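Local coordinates for protein N-alpha-acetyltransferase 38, NatC auxiliary subunit (Saccharomyces cerevisiae, PDB 6YGA) that serves as the small auxiliary subunit of the NatC N-terminal acetyltransferase, which acetylates nascent proteins starting with methionine followed by a hydrophobic or amphipathic residue, at residues T13-V16 against R22-V25; V16-D21 against V56-R61; M35-D40 against R61-I66; H41-M46 against S50-L55. All coordinates share one frame; numbering follows the deposited sequence.

Interaction 1 (T13-V16 against R22-V25); sequences TLIV and RILV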
loop_
_atom_site.group_PDB
_atom_site.type_symbol
_atom_site.label_atom_id
_atom_site.label_comp_id
_atom_site.label_asym_id
_atom_site.label_seq_id
_atom_site.Cartn_x
_atom_site.Cartn_y
_atom_site.Cartn_z
ATOM N N THR C 13 -10.842 -32.994 18.992
ATOM C CA THR C 13 -11.892 -32.785 18.005
ATOM C C THR C 13 -13.270 -32.937 18.641
ATOM O O THR C 13 -13.507 -33.848 19.441
ATOM C CB THR C 13 -11.726 -33.781 16.855
ATOM O OG1 THR C 13 -10.421 -33.636 16.282
ATOM C CG2 THR C 13 -12.770 -33.550 15.776
ATOM N N LEU C 14 -14.182 -32.034 18.283
ATOM C CA LEU C 14 -15.544 -32.044 18.797
ATOM C C LEU C 14 -16.537 -31.965 17.648
ATOM O O LEU C 14 -16.240 -31.421 16.581
ATOM C CB LEU C 14 -15.792 -30.878 19.768
ATOM C CG LEU C 14 -14.972 -30.878 21.058
ATOM C CD1 LEU C 14 -15.348 -29.701 21.945
ATOM C CD2 LEU C 14 -15.160 -32.192 21.798
ATOM N N ILE C 15 -17.725 -32.512 17.882
ATOM C CA ILE C 15 -18.821 -32.480 16.922
ATOM C C ILE C 15 -19.881 -31.538 17.474
ATOM O O ILE C 15 -20.438 -31.782 18.551
ATOM C CB ILE C 15 -19.399 -33.881 16.668
ATOM C CG1 ILE C 15 -18.450 -34.718 15.802
ATOM C CG2 ILE C 15 -20.763 -33.781 16.004
ATOM C CD1 ILE C 15 -17.320 -35.391 16.561
ATOM N N VAL C 16 -20.154 -30.458 16.745
ATOM C CA VAL C 16 -21.074 -29.417 17.189
ATOM C C VAL C 16 -22.121 -29.234 16.097
ATOM O O VAL C 16 -21.851 -28.605 15.067
ATOM C CB VAL C 16 -20.359 -28.096 17.495
ATOM C CG1 VAL C 16 -21.365 -27.028 17.900
ATOM C CG2 VAL C 16 -19.324 -28.298 18.589
ATOM N N ARG C 22 -26.693 -27.915 9.314
ATOM C CA ARG C 22 -25.239 -27.904 9.271
ATOM C C ARG C 22 -24.644 -28.435 10.572
ATOM O O ARG C 22 -25.215 -28.284 11.656
ATOM C CB ARG C 22 -24.729 -26.488 8.996
ATOM C CG ARG C 22 -25.275 -25.436 9.947
ATOM C CD ARG C 22 -25.018 -24.015 9.450
ATOM N NE ARG C 22 -23.599 -23.675 9.383
ATOM C CZ ARG C 22 -23.142 -22.431 9.281
ATOM N NH1 ARG C 22 -23.994 -21.417 9.242
ATOM N NH2 ARG C 22 -21.838 -22.198 9.222
ATOM N N ILE C 23 -23.475 -29.060 10.449
ATOM C CA ILE C 23 -22.725 -29.604 11.574
ATOM C C ILE C 23 -21.269 -29.178 11.435
ATOM O O ILE C 23 -20.725 -29.155 10.324
ATOM C CB ILE C 23 -22.852 -31.143 11.645
ATOM C CG1 ILE C 23 -24.181 -31.537 12.296
ATOM C CG2 ILE C 23 -21.668 -31.773 12.380
ATOM C CD1 ILE C 23 -24.291 -33.007 12.637
ATOM N N LEU C 24 -20.643 -28.831 12.557
ATOM C CA LEU C 24 -19.254 -28.389 12.585
ATOM C C LEU C 24 -18.393 -29.412 13.315
ATOM O O LEU C 24 -18.741 -29.855 14.415
ATOM C CB LEU C 24 -19.126 -27.020 13.260
ATOM C CG LEU C 24 -19.933 -25.883 12.633
ATOM C CD1 LEU C 24 -19.668 -24.577 13.361
ATOM C CD2 LEU C 24 -19.603 -25.754 11.158
ATOM N N VAL C 25 -17.270 -29.779 12.701
ATOM C CA VAL C 25 -16.281 -30.671 13.295
ATOM C C VAL C 25 -14.972 -29.901 13.381
ATOM O O VAL C 25 -14.444 -29.454 12.355
ATOM C CB VAL C 25 -16.107 -31.960 12.475
ATOM C CG1 VAL C 25 -15.143 -32.910 13.167
ATOM C CG2 VAL C 25 -17.452 -32.630 12.244
#

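Interaction 2 (V16-D21 against V56-R61); sequences VSLTED and VSVPRR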
loop_
_atom_site.group_PDB
_atom_site.type_symbol
_atom_site.label_atom_id
_atom_site.label_comp_id
_atom_site.label_asym_id
_atom_site.label_seq_id
_atom_site.Cartn_x
_atom_site.Cartn_y
_atom_site.Cartn_z
ATOM N N VAL C 16 -20.154 -30.458 16.745
ATOM C CA VAL C 16 -21.074 -29.417 17.189
ATOM C C VAL C 16 -22.121 -29.234 16.097
ATOM O O VAL C 16 -21.851 -28.605 15.067
ATOM C CB VAL C 16 -20.359 -28.096 17.495
ATOM C CG1 VAL C 16 -21.365 -27.028 17.900
ATOM C CG2 VAL C 16 -19.324 -28.298 18.589
ATOM N N SER C 17 -23.312 -29.783 16.315
ATOM C CA SER C 17 -24.432 -29.545 15.417
ATOM C C SER C 17 -25.018 -28.168 15.699
ATOM O O SER C 17 -25.252 -27.812 16.857
ATOM C CB SER C 17 -25.501 -30.623 15.590
ATOM O OG SER C 17 -26.615 -30.371 14.750
ATOM N N LEU C 18 -25.245 -27.393 14.645
ATOM C CA LEU C 18 -25.772 -26.046 14.795
ATOM C C LEU C 18 -27.299 -26.081 14.745
ATOM O O LEU C 18 -27.919 -27.146 14.707
ATOM C CB LEU C 18 -25.187 -25.125 13.728
ATOM C CG LEU C 18 -23.674 -24.915 13.782
ATOM C CD1 LEU C 18 -23.258 -23.798 12.838
ATOM C CD2 LEU C 18 -23.223 -24.622 15.204
ATOM N N THR C 19 -27.921 -24.899 14.744
ATOM C CA THR C 19 -29.379 -24.830 14.724
ATOM C C THR C 19 -29.951 -25.377 13.424
ATOM O O THR C 19 -31.033 -25.974 13.426
ATOM C CB THR C 19 -29.842 -23.388 14.941
ATOM O OG1 THR C 19 -29.260 -22.539 13.943
ATOM C CG2 THR C 19 -29.434 -22.898 16.323
ATOM N N GLU C 20 -29.248 -25.189 12.313
ATOM C CA GLU C 20 -29.702 -25.673 11.020
ATOM C C GLU C 20 -29.213 -27.108 10.818
ATOM O O GLU C 20 -28.681 -27.740 11.736
ATOM C CB GLU C 20 -29.222 -24.735 9.913
ATOM C CG GLU C 20 -29.694 -23.294 10.068
ATOM C CD GLU C 20 -29.050 -22.352 9.064
ATOM O OE1 GLU C 20 -28.141 -22.791 8.329
ATOM O OE2 GLU C 20 -29.453 -21.171 9.011
ATOM N N ASP C 21 -29.388 -27.638 9.606
ATOM C CA ASP C 21 -28.897 -28.977 9.299
ATOM C C ASP C 21 -27.377 -29.054 9.313
ATOM O O ASP C 21 -26.824 -30.159 9.325
ATOM C CB ASP C 21 -29.418 -29.433 7.935
ATOM C CG ASP C 21 -30.928 -29.456 7.869
ATOM O OD1 ASP C 21 -31.572 -29.045 8.857
ATOM O OD2 ASP C 21 -31.472 -29.886 6.830
ATOM N N VAL C 56 -13.335 -20.841 13.647
ATOM C CA VAL C 56 -14.710 -20.382 13.806
ATOM C C VAL C 56 -15.051 -20.329 15.290
ATOM O O VAL C 56 -14.643 -21.204 16.063
ATOM C CB VAL C 56 -15.708 -21.299 13.062
ATOM C CG1 VAL C 56 -17.066 -20.625 12.945
ATOM C CG2 VAL C 56 -15.176 -21.687 11.689
ATOM N N SER C 57 -15.800 -19.303 15.686
ATOM C CA SER C 57 -16.371 -19.207 17.021
ATOM C C SER C 57 -17.874 -19.430 16.926
ATOM O O SER C 57 -18.524 -18.924 16.008
ATOM C CB SER C 57 -16.080 -17.845 17.664
ATOM O OG SER C 57 -16.943 -16.840 17.160
ATOM N N VAL C 58 -18.421 -20.196 17.862
ATOM C CA VAL C 58 -19.843 -20.507 17.884
ATOM C C VAL C 58 -20.448 -19.922 19.157
ATOM O O VAL C 58 -20.015 -20.259 20.262
ATOM C CB VAL C 58 -20.114 -22.019 17.783
ATOM C CG1 VAL C 58 -19.731 -22.523 16.402
ATOM C CG2 VAL C 58 -19.348 -22.794 18.838
ATOM N N PRO C 59 -21.416 -19.016 19.055
ATOM C CA PRO C 59 -22.046 -18.460 20.258
ATOM C C PRO C 59 -22.931 -19.488 20.951
ATOM O O PRO C 59 -23.155 -20.597 20.464
ATOM C CB PRO C 59 -22.868 -17.282 19.723
ATOM C CG PRO C 59 -22.285 -16.979 18.369
ATOM C CD PRO C 59 -21.826 -18.300 17.836
ATOM N N ARG C 60 -23.444 -19.087 22.116
ATOM C CA ARG C 60 -24.259 -19.986 22.929
ATOM C C ARG C 60 -25.529 -20.405 22.197
ATOM O O ARG C 60 -25.844 -21.598 22.110
ATOM C CB ARG C 60 -24.606 -19.310 24.256
ATOM C CG ARG C 60 -25.802 -19.919 24.962
ATOM C CD ARG C 60 -26.250 -19.075 26.144
ATOM N NE ARG C 60 -27.424 -19.651 26.795
ATOM C CZ ARG C 60 -27.371 -20.625 27.697
ATOM N NH1 ARG C 60 -26.201 -21.133 28.056
ATOM N NH2 ARG C 60 -28.486 -21.094 28.239
ATOM N N ARG C 61 -26.274 -19.432 21.668
ATOM C CA ARG C 61 -27.555 -19.728 21.034
ATOM C C ARG C 61 -27.400 -20.670 19.847
ATOM O O ARG C 61 -28.320 -21.434 19.535
ATOM C CB ARG C 61 -28.226 -18.427 20.590
ATOM C CG ARG C 61 -29.640 -18.592 20.056
ATOM C CD ARG C 61 -29.985 -17.508 19.044
ATOM N NE ARG C 61 -29.289 -17.701 17.774
ATOM C CZ ARG C 61 -29.483 -16.951 16.694
ATOM N NH1 ARG C 61 -30.355 -15.953 16.726
ATOM N NH2 ARG C 61 -28.808 -17.199 15.580
#

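Interaction 3 (M35-D40 against R61-I66); sequences MNLLLD and RSVKTI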
loop_
_atom_site.group_PDB
_atom_site.type_symbol
_atom_site.label_atom_id
_atom_site.label_comp_id
_atom_site.label_asym_id
_atom_site.label_seq_id
_atom_site.Cartn_x
_atom_site.Cartn_y
_atom_site.Cartn_z
HETATM N N MSE C 35 -20.152 -20.357 27.687
HETATM C CA MSE C 35 -20.126 -21.497 26.770
HETATM C C MSE C 35 -19.984 -21.082 25.304
HETATM O O MSE C 35 -20.425 -21.803 24.409
HETATM C CB MSE C 35 -21.376 -22.370 26.945
HETATM C CG MSE C 35 -21.119 -23.857 26.724
HETATM SE SE MSE C 35 -22.726 -24.964 26.759
HETATM C CE MSE C 35 -23.482 -24.475 25.029
ATOM N N ASN C 36 -19.374 -19.924 25.055
ATOM C CA ASN C 36 -18.954 -19.595 23.699
ATOM C C ASN C 36 -17.709 -20.404 23.362
ATOM O O ASN C 36 -16.736 -20.403 24.122
ATOM C CB ASN C 36 -18.667 -18.099 23.562
ATOM C CG ASN C 36 -19.843 -17.235 23.975
ATOM O OD1 ASN C 36 -20.993 -17.541 23.664
ATOM N ND2 ASN C 36 -19.559 -16.150 24.690
ATOM N N LEU C 37 -17.738 -21.108 22.235
ATOM C CA LEU C 37 -16.636 -21.972 21.839
ATOM C C LEU C 37 -15.879 -21.364 20.667
ATOM O O LEU C 37 -16.469 -20.706 19.805
ATOM C CB LEU C 37 -17.132 -23.367 21.450
ATOM C CG LEU C 37 -18.182 -24.026 22.341
ATOM C CD1 LEU C 37 -18.781 -25.220 21.627
ATOM C CD2 LEU C 37 -17.575 -24.444 23.664
ATOM N N LEU C 38 -14.569 -21.586 20.647
ATOM C CA LEU C 38 -13.723 -21.249 19.512
ATOM C C LEU C 38 -13.098 -22.535 18.995
ATOM O O LEU C 38 -12.442 -23.256 19.753
ATOM C CB LEU C 38 -12.637 -20.239 19.899
ATOM C CG LEU C 38 -11.755 -19.699 18.770
ATOM C CD1 LEU C 38 -12.573 -18.891 17.775
ATOM C CD2 LEU C 38 -10.608 -18.865 19.333
ATOM N N LEU C 39 -13.315 -22.826 17.716
ATOM C CA LEU C 39 -12.882 -24.078 17.112
ATOM C C LEU C 39 -11.942 -23.807 15.945
ATOM O O LEU C 39 -12.145 -22.860 15.178
ATOM C CB LEU C 39 -14.084 -24.896 16.629
ATOM C CG LEU C 39 -15.118 -25.332 17.666
ATOM C CD1 LEU C 39 -16.350 -25.894 16.976
ATOM C CD2 LEU C 39 -14.526 -26.358 18.614
ATOM N N ASP C 40 -10.920 -24.648 15.813
ATOM C CA ASP C 40 -9.942 -24.550 14.741
ATOM C C ASP C 40 -10.072 -25.750 13.813
ATOM O O ASP C 40 -10.543 -26.819 14.209
ATOM C CB ASP C 40 -8.514 -24.477 15.294
ATOM C CG ASP C 40 -7.541 -23.813 14.331
ATOM O OD1 ASP C 40 -7.966 -23.418 13.223
ATOM O OD2 ASP C 40 -6.350 -23.676 14.685
ATOM N N ARG C 61 -26.274 -19.432 21.668
ATOM C CA ARG C 61 -27.555 -19.728 21.034
ATOM C C ARG C 61 -27.400 -20.670 19.847
ATOM O O ARG C 61 -28.320 -21.434 19.535
ATOM C CB ARG C 61 -28.226 -18.427 20.590
ATOM C CG ARG C 61 -29.640 -18.592 20.056
ATOM C CD ARG C 61 -29.985 -17.508 19.044
ATOM N NE ARG C 61 -29.289 -17.701 17.774
ATOM C CZ ARG C 61 -29.483 -16.951 16.694
ATOM N NH1 ARG C 61 -30.355 -15.953 16.726
ATOM N NH2 ARG C 61 -28.808 -17.199 15.580
ATOM N N SER C 62 -26.245 -20.643 19.185
ATOM C CA SER C 62 -26.074 -21.375 17.938
ATOM C C SER C 62 -25.816 -22.862 18.135
ATOM O O SER C 62 -26.031 -23.642 17.200
ATOM C CB SER C 62 -24.929 -20.761 17.132
ATOM O OG SER C 62 -25.257 -19.442 16.730
ATOM N N VAL C 63 -25.366 -23.275 19.313
ATOM C CA VAL C 63 -24.951 -24.653 19.539
ATOM C C VAL C 63 -26.169 -25.490 19.913
ATOM O O VAL C 63 -26.822 -25.234 20.930
ATOM C CB VAL C 63 -23.871 -24.733 20.627
ATOM C CG1 VAL C 63 -23.604 -26.174 21.016
ATOM C CG2 VAL C 63 -22.594 -24.065 20.141
ATOM N N LYS C 64 -26.480 -26.484 19.079
ATOM C CA LYS C 64 -27.527 -27.440 19.421
ATOM C C LYS C 64 -27.004 -28.506 20.376
ATOM O O LYS C 64 -27.640 -28.805 21.393
ATOM C CB LYS C 64 -28.098 -28.080 18.153
ATOM C CG LYS C 64 -28.619 -29.498 18.348
ATOM C CD LYS C 64 -29.353 -30.004 17.114
ATOM C CE LYS C 64 -29.608 -31.502 17.192
ATOM N NZ LYS C 64 -28.350 -32.286 17.045
ATOM N N THR C 65 -25.838 -29.075 20.076
ATOM C CA THR C 65 -25.279 -30.127 20.911
ATOM C C THR C 65 -23.772 -30.197 20.706
ATOM O O THR C 65 -23.239 -29.720 19.701
ATOM C CB THR C 65 -25.916 -31.485 20.608
ATOM O OG1 THR C 65 -25.373 -32.474 21.490
ATOM C CG2 THR C 65 -25.636 -31.890 19.170
ATOM N N ILE C 66 -23.097 -30.804 21.676
ATOM C CA ILE C 66 -21.655 -31.017 21.641
ATOM C C ILE C 66 -21.395 -32.501 21.849
ATOM O O ILE C 66 -21.877 -33.090 22.824
ATOM C CB ILE C 66 -20.931 -30.174 22.708
ATOM C CG1 ILE C 66 -21.216 -28.686 22.497
ATOM C CG2 ILE C 66 -19.434 -30.424 22.664
ATOM C CD1 ILE C 66 -20.638 -27.797 23.575
#

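Interaction 4 (H41-M46 against S50-L55); sequences HVEERM and SRMMGL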
loop_
_atom_site.group_PDB
_atom_site.type_symbol
_atom_site.label_atom_id
_atom_site.label_comp_id
_atom_site.label_asym_id
_atom_site.label_seq_id
_atom_site.Cartn_x
_atom_site.Cartn_y
_atom_site.Cartn_z
ATOM N N HIS C 41 -9.630 -25.556 12.569
ATOM C CA HIS C 41 -9.692 -26.583 11.529
ATOM C C HIS C 41 -11.122 -27.094 11.351
ATOM O O HIS C 41 -11.363 -28.294 11.212
ATOM C CB HIS C 41 -8.725 -27.732 11.830
ATOM C CG HIS C 41 -7.349 -27.276 12.211
ATOM N ND1 HIS C 41 -6.529 -26.580 11.348
ATOM C CD2 HIS C 41 -6.647 -27.417 13.361
ATOM C CE1 HIS C 41 -5.385 -26.310 11.950
ATOM N NE2 HIS C 41 -5.430 -26.808 13.173
ATOM N N VAL C 42 -12.078 -26.165 11.350
ATOM C CA VAL C 42 -13.490 -26.530 11.333
ATOM C C VAL C 42 -13.868 -27.090 9.970
ATOM O O VAL C 42 -13.512 -26.529 8.926
ATOM C CB VAL C 42 -14.363 -25.317 11.692
ATOM C CG1 VAL C 42 -15.822 -25.582 11.352
ATOM C CG2 VAL C 42 -14.222 -24.991 13.160
ATOM N N GLU C 43 -14.588 -28.208 9.977
ATOM C CA GLU C 43 -15.210 -28.762 8.782
ATOM C C GLU C 43 -16.718 -28.604 8.906
ATOM O O GLU C 43 -17.315 -29.084 9.876
ATOM C CB GLU C 43 -14.843 -30.233 8.589
ATOM C CG GLU C 43 -15.511 -30.872 7.382
ATOM C CD GLU C 43 -15.194 -32.348 7.250
ATOM O OE1 GLU C 43 -14.678 -32.941 8.221
ATOM O OE2 GLU C 43 -15.458 -32.919 6.172
ATOM N N GLU C 44 -17.327 -27.935 7.929
ATOM C CA GLU C 44 -18.768 -27.720 7.896
ATOM C C GLU C 44 -19.410 -28.785 7.015
ATOM O O GLU C 44 -19.160 -28.830 5.806
ATOM C CB GLU C 44 -19.105 -26.325 7.372
ATOM C CG GLU C 44 -20.570 -25.941 7.555
ATOM C CD GLU C 44 -21.053 -24.950 6.514
ATOM O OE1 GLU C 44 -20.661 -25.083 5.335
ATOM O OE2 GLU C 44 -21.823 -24.037 6.874
ATOM N N ARG C 45 -20.237 -29.630 7.619
ATOM C CA ARG C 45 -20.925 -30.706 6.920
ATOM C C ARG C 45 -22.406 -30.364 6.803
ATOM O O ARG C 45 -23.076 -30.143 7.817
ATOM C CB ARG C 45 -20.743 -32.035 7.654
ATOM C CG ARG C 45 -19.315 -32.559 7.666
ATOM C CD ARG C 45 -19.236 -33.871 8.428
ATOM N NE ARG C 45 -17.865 -34.350 8.572
ATOM C CZ ARG C 45 -17.513 -35.372 9.344
ATOM N NH1 ARG C 45 -18.434 -36.019 10.046
ATOM N NH2 ARG C 45 -16.243 -35.746 9.422
HETATM N N MSE C 46 -22.911 -30.319 5.572
HETATM C CA MSE C 46 -24.342 -30.145 5.327
HETATM C C MSE C 46 -24.840 -31.190 4.340
HETATM O O MSE C 46 -24.632 -31.058 3.133
HETATM C CB MSE C 46 -24.651 -28.742 4.793
HETATM C CG MSE C 46 -24.162 -27.609 5.678
HETATM SE SE MSE C 46 -24.726 -25.841 5.060
HETATM C CE MSE C 46 -26.520 -25.773 5.849
ATOM N N SER C 50 -19.383 -30.970 2.027
ATOM C CA SER C 50 -18.404 -30.747 3.080
ATOM C C SER C 50 -17.432 -29.668 2.625
ATOM O O SER C 50 -17.133 -29.547 1.435
ATOM C CB SER C 50 -17.653 -32.041 3.427
ATOM O OG SER C 50 -16.413 -31.768 4.055
ATOM N N ARG C 51 -16.943 -28.881 3.581
ATOM C CA ARG C 51 -16.009 -27.809 3.260
ATOM C C ARG C 51 -15.292 -27.364 4.526
ATOM O O ARG C 51 -15.794 -27.532 5.641
ATOM C CB ARG C 51 -16.718 -26.621 2.601
ATOM C CG ARG C 51 -17.672 -25.864 3.512
ATOM C CD ARG C 51 -18.109 -24.562 2.860
ATOM N NE ARG C 51 -18.794 -23.668 3.790
ATOM C CZ ARG C 51 -18.860 -22.348 3.640
ATOM N NH1 ARG C 51 -18.275 -21.768 2.599
ATOM N NH2 ARG C 51 -19.505 -21.604 4.528
HETATM N N MSE C 52 -14.109 -26.785 4.331
HETATM C CA MSE C 52 -13.293 -26.274 5.431
HETATM C C MSE C 52 -13.553 -24.787 5.654
HETATM O O MSE C 52 -13.766 -24.040 4.700
HETATM C CB MSE C 52 -11.806 -26.506 5.155
HETATM C CG MSE C 52 -11.414 -27.965 4.990
HETATM SE SE MSE C 52 -11.953 -29.070 6.503
HETATM C CE MSE C 52 -10.621 -30.486 6.328
HETATM N N MSE C 53 -13.534 -24.357 6.914
HETATM C CA MSE C 53 -13.830 -22.965 7.243
HETATM C C MSE C 53 -12.807 -22.346 8.198
HETATM O O MSE C 53 -12.897 -21.163 8.528
HETATM C CB MSE C 53 -15.236 -22.848 7.841
HETATM C CG MSE C 53 -16.344 -23.348 6.925
HETATM SE SE MSE C 53 -18.094 -22.626 7.386
HETATM C CE MSE C 53 -18.117 -23.079 9.280
ATOM N N GLY C 54 -11.843 -23.145 8.642
ATOM C CA GLY C 54 -10.745 -22.606 9.435
ATOM C C GLY C 54 -11.143 -22.371 10.875
ATOM O O GLY C 54 -11.737 -23.238 11.520
ATOM N N LEU C 55 -10.806 -21.191 11.389
ATOM C CA LEU C 55 -11.062 -20.846 12.782
ATOM C C LEU C 55 -12.439 -20.201 12.895
ATOM O O LEU C 55 -12.679 -19.138 12.312
ATOM C CB LEU C 55 -9.985 -19.901 13.311
ATOM C CG LEU C 55 -10.026 -19.589 14.808
ATOM C CD1 LEU C 55 -9.593 -20.798 15.629
ATOM C CD2 LEU C 55 -9.165 -18.377 15.136
#

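Interaction 1 (T13-V16 against R22-V25)
Thr13 opens the contact by laying its methyl against Val25: CG2 of Thr13 lies 3.6 Å from CG1 of Val25, the two short side chains meeting at a slant. The methyl gets there because CG2 stands trans to the backbone nitrogen while OG1 is turned back beside it (chi1 -57°). Leu14 contributes mainly its carbonyl, since its side chain leads away from the partner strand; a CA-H...O contact of 3.4 Å joins CA of Val25 to O of Leu14. Ile15 is matched with Val25 in a non-hydrogen-bonded antiparallel pair, and its two branches divide the work: CG1 of Ile15 packs on CG2 of Val25 at 4.2 Å, while CG2 of Ile15 touches CG2 of Ile23. Val16 then forms the hydrogen-bonded pair with Leu24. Its N donates to O of Leu24 over 2.8 Å, and its own O accepts from N of Leu24 in an equally short bond; both are nearly straight, with N-H...O angles of 167°. The first approaches close to the line of the C=O bond, whereas the second donor stands 36° out of the carbonyl plane of Val16. Backbone bonds thus fix the register, and side chains alternate between the sheet's two faces, Ile15 and Val25 on one, Val16 and Leu24 on the other. Within the Sm-like fold this is a beta hairpin of strands 13-18 and 23-32, flanked by strand 63-69 beyond Ile15 and by strand 42-46 beyond Ile23 and Val25.

Interaction 2 (V16-D21 against V56-R61)
This is a sparse, mainly apolar contact within the curled beta sheet of the Sm-like fold, where the end of strand 13-18 and the turn after it face strand 56-58 and the loop that follows. The backbones stay well apart, with CA of Leu18 and CA of Val58 8.7 Å from each other, so side chains rather than a beta ladder make the junction. Leu18 and Val58 supply its inner part: CD2 of Leu18 rests on CG1 of Val58 at 4.2 Å. The Val58 side chain starts out toward the other segment, whereas Leu18 sets off to one side and its branched end comes nearer. Leu24 packs on both residues and adds to the apolar cluster.

Farther out, the contact passes to the exposed turns, where Thr19 and the backbone of Arg61 meet. The long Arg61 side chain reaches back in the direction of the Thr19 turn without coming within van der Waals distance of it. Val56 and Ser57 pair in a parallel beta ladder with a strand of the N-alpha-acetyltransferase 35 chain, and Val57 of that chain packs on Leu18. The contact therefore lies beside the subunit interface of NatC. At its outer edge, the Thr19 methyl stands beside the backbone nitrogen, trans to the carbonyl carbon, and CG2 of Thr19 comes to 3.7 Å from O of Arg61.

Interaction 3 (M35-D40 against R61-I66)
Strand 37-39 and the weakly bonded strand at about 63-66 face each other without sharing backbone bonds, so Met35, Leu37, Val63 and Ile66 bridge them through side chains alone. They close part of the hydrophobic core of the Sm-like fold, whose strongly bent antiparallel sheet wraps round such apolar side chains. All four set out from their backbones toward the opposite segment.

Met35, a selenomethionine here, meets Val63. Its chain runs extended through CG and then turns about the CG-SE bond (chi3 74°), which brings the terminal methyl CE of Met35 to 4.4 Å from CG1 of Val63. Leu37 sits centrally and serves two partners with one methyl: CD1 of Leu37 is 4.3 Å from CG2 of Val63 and also meets Ile66. Val63 is therefore touched on both of its branches, CG1 by Met35 and CG2 by Leu37. Contacts of this kind, methyl on methyl with no polar atom taking part, carry no directional bond and owe their fit to shape and burial.

The cluster continues beyond the two segments, as Val58 packs on both Leu37 and Val63, and Val16 also lies on Val63. Ile66 has a second role at the subunit boundary, where it packs on Phe28 of the N-alpha-acetyltransferase 35 chain and its backbone hydrogen-bonds to that chain. Ile66 and Leu37 reach for one another end to end, and their CD1 methyls meet at 3.7 Å.

Interaction 4 (H41-M46 against S50-L55)
Glu44 lies alongside Arg51, the two side chains pointing the same way, and its methylene CB also rests on the selenium of Met53, a selenomethionine, at 3.8 Å. NE of Arg51 donates to OE1 of Glu44 over 2.8 Å in a salt bridge. It approaches from above the carboxylate, 45° out of its plane, and the carboxylate and guanidinium planes are inclined by 34°. CG of Arg51 sits between its backbone nitrogen and carbonyl carbon (chi1 68°), from where the extended chain carries NE to the glutamate. The other oxygen, OE2, has partners elsewhere: Arg22 by a salt bridge and Ser65 of the N-alpha-acetyltransferase 35 chain by a hydrogen bond. Several donors thus hold this buried carboxylate, which would probably favour its charged form.

On the opposite face of the hairpin, OG of Ser50 donates to OE2 of Glu43 over 2.6 Å, and OE2 receives it on its anti lone pair, away from the other oxygen, while the selenium of Met52 rests against CB of Glu43. The backbone ties the strands together. N of Glu44 bonds to O of Arg51 at 2.8 Å, and the return bond from N of Arg51 to O of Glu44 is more bent. Farther along, O of Val42 accepts from N of Met53, and O of Gly54 accepts from N of Val42 at 3.0 Å. CG1 of Val42 packs on CE of Met53 at 4.0 Å. With a short link between antiparallel strands 42-46 and 49-54, this is a beta hairpin of the Sm-like fold, here set against the large auxiliary subunit of NatC.

In the fold
From the N terminus, interaction 1 comes first, closing a short loop between strands 13-18 and 23-32. Interaction 2 starts from the same strand, sharing Val16, but reaches much farther along the chain to strand 56-58. Interaction 3 opens within that span at 35-40 and ends beyond it at 61-66, so the two long-range contacts cross, and they share Arg61. Interaction 4, a tight hairpin, falls wholly within the spans of both. Leu24 of interaction 1 also packs on residues of interactions 2 and 4. The two local hairpins thus pair neighbouring strands, and the crossed contacts draw the curled sheet together around its apolar interior.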